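Local coordinates for surface layer protein (Geobacillus stearothermophilus, PDB 4UJ7) that probably self-assembles into the crystalline S-layer that coats the bacterial cell, the part described here being its domains 5-6, at residues V53-T58 and T87-K92; A61-S66 and V77-V82. All blocks are in the same frame, centred on the assembly; numbering follows the deposited sequence.

Contact 1: residues V53-T58 and T87-K92; sequences VTSDKT and TTITIK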
loop_
_atom_site.group_PDB
_atom_site.type_symbol
_atom_site.label_atom_id
_atom_site.label_comp_id
_atom_site.label_asym_id
_atom_site.label_seq_id
_atom_site.Cartn_x
_atom_site.Cartn_y
_atom_site.Cartn_z
ATOM N N VAL A 53 -11.297 5.418 -12.259
ATOM C CA VAL A 53 -11.758 4.297 -11.452
ATOM C C VAL A 53 -13.212 4.537 -11.089
ATOM O O VAL A 53 -13.587 5.639 -10.642
ATOM C CB VAL A 53 -10.912 4.042 -10.165
ATOM C CG1 VAL A 53 -9.493 3.646 -10.547
ATOM C CG2 VAL A 53 -10.940 5.249 -9.218
ATOM N N THR A 54 -14.019 3.508 -11.298
ATOM C CA THR A 54 -15.449 3.566 -11.017
ATOM C C THR A 54 -15.919 2.255 -10.414
ATOM O O THR A 54 -15.504 1.168 -10.836
ATOM C CB THR A 54 -16.295 3.821 -12.288
ATOM O OG1 THR A 54 -15.991 2.839 -13.286
ATOM C CG2 THR A 54 -16.071 5.219 -12.845
ATOM N N SER A 55 -16.777 2.366 -9.411
ATOM C CA SER A 55 -17.452 1.214 -8.836
ATOM C C SER A 55 -18.763 1.053 -9.569
ATOM O O SER A 55 -19.485 2.029 -9.795
ATOM C CB SER A 55 -17.738 1.428 -7.360
ATOM O OG SER A 55 -18.577 0.394 -6.891
ATOM N N ASP A 56 -19.097 -0.180 -9.891
ATOM C CA ASP A 56 -20.288 -0.409 -10.659
ATOM C C ASP A 56 -21.524 -0.591 -9.760
ATOM O O ASP A 56 -22.630 -0.796 -10.260
ATOM C CB ASP A 56 -20.011 -1.514 -11.681
ATOM C CG ASP A 56 -18.840 -1.141 -12.614
ATOM O OD1 ASP A 56 -18.991 -0.190 -13.411
ATOM O OD2 ASP A 56 -17.758 -1.766 -12.541
ATOM N N LYS A 57 -21.320 -0.451 -8.441
ATOM C CA LYS A 57 -22.386 -0.407 -7.427
ATOM C C LYS A 57 -21.904 0.350 -6.164
ATOM O O LYS A 57 -21.372 -0.248 -5.210
ATOM C CB LYS A 57 -22.834 -1.829 -7.078
ATOM C CG LYS A 57 -24.325 -2.087 -7.205
ATOM C CD LYS A 57 -24.625 -3.579 -7.128
ATOM C CE LYS A 57 -25.951 -3.931 -7.794
ATOM N NZ LYS A 57 -25.880 -3.828 -9.283
ATOM N N THR A 58 -22.090 1.668 -6.159
ATOM C CA THR A 58 -21.582 2.501 -5.063
ATOM C C THR A 58 -22.249 2.234 -3.706
ATOM O O THR A 58 -21.676 2.540 -2.659
ATOM C CB THR A 58 -21.622 4.011 -5.391
ATOM O OG1 THR A 58 -22.953 4.377 -5.787
ATOM C CG2 THR A 58 -20.647 4.363 -6.507
ATOM N N THR A 87 -19.427 -6.558 -6.227
ATOM C CA THR A 87 -19.433 -5.650 -7.370
ATOM C C THR A 87 -18.086 -5.687 -8.093
ATOM O O THR A 87 -17.317 -6.627 -7.914
ATOM C CB THR A 87 -19.869 -4.205 -6.988
ATOM O OG1 THR A 87 -20.118 -3.452 -8.181
ATOM C CG2 THR A 87 -18.821 -3.494 -6.129
ATOM N N THR A 88 -17.817 -4.696 -8.938
ATOM C CA THR A 88 -16.552 -4.621 -9.662
ATOM C C THR A 88 -16.055 -3.166 -9.670
ATOM O O THR A 88 -16.881 -2.233 -9.660
ATOM C CB THR A 88 -16.662 -5.192 -11.105
ATOM O OG1 THR A 88 -17.420 -4.315 -11.933
ATOM C CG2 THR A 88 -17.357 -6.568 -11.118
ATOM N N ILE A 89 -14.739 -2.981 -9.606
ATOM C CA ILE A 89 -14.077 -1.703 -9.893
ATOM C C ILE A 89 -13.599 -1.746 -11.347
ATOM O O ILE A 89 -12.832 -2.643 -11.745
ATOM C CB ILE A 89 -12.827 -1.404 -9.002
ATOM C CG1 ILE A 89 -13.115 -1.416 -7.489
ATOM C CG2 ILE A 89 -12.176 -0.069 -9.395
ATOM C CD1 ILE A 89 -14.365 -0.664 -7.054
ATOM N N THR A 90 -14.046 -0.785 -12.144
ATOM C CA THR A 90 -13.570 -0.659 -13.510
ATOM C C THR A 90 -12.488 0.407 -13.554
ATOM O O THR A 90 -12.705 1.555 -13.138
ATOM C CB THR A 90 -14.720 -0.327 -14.497
ATOM O OG1 THR A 90 -15.695 -1.377 -14.469
ATOM C CG2 THR A 90 -14.186 -0.151 -15.916
ATOM N N ILE A 91 -11.304 0.035 -14.032
ATOM C CA ILE A 91 -10.192 0.959 -14.192
ATOM C C ILE A 91 -10.004 1.139 -15.691
ATOM O O ILE A 91 -9.799 0.155 -16.407
ATOM C CB ILE A 91 -8.930 0.368 -13.531
ATOM C CG1 ILE A 91 -9.197 0.106 -12.045
ATOM C CG2 ILE A 91 -7.762 1.283 -13.734
ATOM C CD1 ILE A 91 -8.362 -1.021 -11.488
ATOM N N LYS A 92 -10.085 2.380 -16.172
ATOM C CA LYS A 92 -10.034 2.658 -17.613
ATOM C C LYS A 92 -8.999 3.719 -17.946
ATOM O O LYS A 92 -8.856 4.739 -17.229
ATOM C CB LYS A 92 -11.410 3.112 -18.126
ATOM C CG LYS A 92 -11.660 2.940 -19.623
ATOM C CD LYS A 92 -13.161 3.027 -19.943
ATOM C CE LYS A 92 -13.926 1.771 -19.517
ATOM N NZ LYS A 92 -15.417 1.879 -19.357
HETATM O O HOH W 1 -13.668 3.745 -14.906
#
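D56, in the conformer described, reaches back from the loop that follows strand 52-55 and ties its carboxylate to two threonines of the neighbouring strand. From CB outward, each atom meets the 87-92 segment. CB lies near the carbonyl O and OG1 of T88; CG, anti to its own carbonyl carbon (chi1 -58°), lies nearest the OG1 atoms of T88 and T90. At the tip, OD2 accepts from two hydroxyls: OG1 of T88 donates to it over 2.6 Å, on the anti side and 24° out of the carboxylate plane, while OG1 of T90 donates to its syn lone pair over 2.9 Å. OD1 lies 3.7 Å from T90 OG1, not bonded to it. Two hydroxyls from residues two apart thus grip one oxygen and probably restrain the carboxylate. K99 NZ is hydrogen-bonded to T90 OG1 and forms a long, weak ion pair with D56 OD2, which may slightly favour the ionised acid.

Alongside, T54 and T90 form an antiparallel hydrogen-bonded pair, with T90 N to T54 O at 2.8 Å, and beyond the strand's end D56 N donates once more, to T88 O at 3.0 Å. In the T54 conformer described, a water bridges T54 OG1 and T90 O. S55 OG accepts from K57 N at 3.3 Å, an ST turn, and also bonds A61 O.

V53, S55, I89 and I91 occupy the other face, where V53 CG1 meets I91 CG1 at 3.9 Å. In this Big-like domain, strand 52-55 is an outermost strand of a mixed four-stranded sheet. Strand 85-93 lies between it and strand 96-105, whose V100 and V102 touch I91 and I89; V53 and I89 pack against V63 of strand 61-65 in the facing sheet.

Contact 2: residues A61-S66 and V77-V82; sequences ATVSVS and VTVNGV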
loop_
_atom_site.group_PDB
_atom_site.type_symbol
_atom_site.label_atom_id
_atom_site.label_comp_id
_atom_site.label_asym_id
_atom_site.label_seq_id
_atom_site.Cartn_x
_atom_site.Cartn_y
_atom_site.Cartn_z
ATOM N N ALA A 61 -19.719 -0.645 -2.624
ATOM C CA ALA A 61 -18.349 -0.165 -2.402
ATOM C C ALA A 61 -18.102 1.115 -3.176
ATOM O O ALA A 61 -18.588 1.272 -4.287
ATOM C CB ALA A 61 -17.318 -1.214 -2.836
ATOM N N THR A 62 -17.324 2.016 -2.585
ATOM C CA THR A 62 -16.843 3.193 -3.310
ATOM C C THR A 62 -15.342 3.114 -3.558
ATOM O O THR A 62 -14.645 2.294 -2.941
ATOM C CB THR A 62 -17.169 4.512 -2.590
ATOM O OG1 THR A 62 -16.563 4.508 -1.301
ATOM C CG2 THR A 62 -18.678 4.680 -2.428
ATOM N N VAL A 63 -14.848 3.966 -4.449
ATOM C CA VAL A 63 -13.467 3.842 -4.902
ATOM C C VAL A 63 -12.832 5.200 -5.184
ATOM O O VAL A 63 -13.521 6.158 -5.569
ATOM C CB VAL A 63 -13.381 2.919 -6.139
ATOM C CG1 VAL A 63 -14.017 3.568 -7.366
ATOM C CG2 VAL A 63 -11.941 2.504 -6.418
ATOM N N SER A 64 -11.520 5.291 -4.966
ATOM C CA SER A 64 -10.776 6.486 -5.312
ATOM C C SER A 64 -9.381 6.086 -5.763
ATOM O O SER A 64 -8.982 4.928 -5.602
ATOM C CB SER A 64 -10.704 7.439 -4.119
ATOM O OG SER A 64 -10.021 6.826 -3.036
ATOM N N VAL A 65 -8.663 7.017 -6.374
ATOM C CA VAL A 65 -7.331 6.733 -6.911
ATOM C C VAL A 65 -6.356 7.843 -6.561
ATOM O O VAL A 65 -6.701 9.042 -6.573
ATOM C CB VAL A 65 -7.379 6.448 -8.441
ATOM C CG1 VAL A 65 -7.961 7.615 -9.238
ATOM C CG2 VAL A 65 -6.008 6.070 -8.989
ATOM N N SER A 66 -5.114 7.454 -6.266
ATOM C CA SER A 66 -4.096 8.434 -5.862
ATOM C C SER A 66 -3.737 9.427 -6.970
ATOM O O SER A 66 -3.921 9.144 -8.176
ATOM C CB SER A 66 -2.844 7.699 -5.331
ATOM O OG SER A 66 -2.156 7.002 -6.374
ATOM N N VAL A 77 -5.093 2.437 -5.770
ATOM C CA VAL A 77 -6.566 2.470 -5.762
ATOM C C VAL A 77 -7.040 2.084 -4.367
ATOM O O VAL A 77 -6.573 1.094 -3.781
ATOM C CB VAL A 77 -7.160 1.509 -6.820
ATOM C CG1 VAL A 77 -8.679 1.457 -6.713
ATOM C CG2 VAL A 77 -6.710 1.894 -8.220
ATOM N N THR A 78 -7.970 2.867 -3.817
ATOM C CA THR A 78 -8.568 2.580 -2.502
ATOM C C THR A 78 -10.024 2.196 -2.658
ATOM O O THR A 78 -10.781 2.902 -3.324
ATOM C CB THR A 78 -8.456 3.804 -1.570
ATOM O OG1 THR A 78 -7.072 4.052 -1.329
ATOM C CG2 THR A 78 -9.170 3.551 -0.235
ATOM N N VAL A 79 -10.417 1.073 -2.056
ATOM C CA VAL A 79 -11.794 0.595 -2.085
ATOM C C VAL A 79 -12.389 0.642 -0.675
ATOM O O VAL A 79 -11.808 0.121 0.275
ATOM C CB VAL A 79 -11.891 -0.849 -2.676
ATOM C CG1 VAL A 79 -13.327 -1.377 -2.639
ATOM C CG2 VAL A 79 -11.287 -0.921 -4.082
ATOM N N ASN A 80 -13.552 1.290 -0.542
ATOM C CA ASN A 80 -14.255 1.417 0.730
ATOM C C ASN A 80 -15.460 0.494 0.760
ATOM O O ASN A 80 -16.343 0.595 -0.101
ATOM C CB ASN A 80 -14.699 2.877 0.918
ATOM C CG ASN A 80 -13.539 3.864 0.776
ATOM O OD1 ASN A 80 -12.644 3.903 1.622
ATOM N ND2 ASN A 80 -13.554 4.672 -0.295
ATOM N N GLY A 81 -15.477 -0.432 1.719
ATOM C CA GLY A 81 -16.606 -1.359 1.889
ATOM C C GLY A 81 -17.765 -0.655 2.575
ATOM O O GLY A 81 -17.666 -0.277 3.743
ATOM N N VAL A 82 -18.841 -0.432 1.819
ATOM C CA VAL A 82 -20.007 0.328 2.319
ATOM C C VAL A 82 -21.124 -0.588 2.834
ATOM O O VAL A 82 -21.636 -0.371 3.935
ATOM C CB VAL A 82 -20.538 1.308 1.241
ATOM C CG1 VAL A 82 -21.850 1.958 1.681
ATOM C CG2 VAL A 82 -19.490 2.377 0.928
#
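T62 and N80 pair across the antiparallel beta hairpin formed by strands 61-65 and 74-81. Two hydrogen-bonded pairs satisfy the inward-facing backbone groups. At the first, T62 N donates to N80 O over 3.0 Å and N80 N returns a nearly straight bond to T62 O (N-H...O angle 173°). At the second, S64 N donates to T78 O, and T78 N to S64 O over 2.9 Å. T78 O also receives the CA-H of V63.

A side-chain bond supplements the first pair: N80 ND2 donates to T62 OG1 over 3.2 Å, with the oxygen 17° out of the amide plane. N80 CG lies anti to its carbonyl carbon (chi1 -54°), beside its own backbone N, and the N80 side chain runs slantwise past that of T62. Outside the pair, A61 O is satisfied by S55 OG, and S66 OG is hydrogen-bonded to T76 N. The second edge of strand 74-81 is bonded to strand 32-41, as at V77 with F35 and V79 with A33.

On the opposite face A61, V63, V65, V77 and V79 are apolar. There V63 CG2 presses against V77 CG1 at 3.4 Å, closer than two methyls normally sit.

Contacts 1 and 2 lie in the same Big-like domain, their centres about 9 Å apart, each pairing an outermost strand with its neighbour in one of two facing sheets. Along the chain the order is 53-58, 61-66, 77-82, 87-92, so the hairpin of contact 2 falls between the two strands of contact 1, and the chain passes from one sheet to the other at both junctions. The S55–A61 bond, probable at 2.7 Å between OG and O, ties the contacts at the first junction. Valines, with I89, make part of the interface, V53 CG2 meeting V65 CG1 at 3.8 Å. Both contacts thus close one side of a beta sandwich, away from the calcium sites.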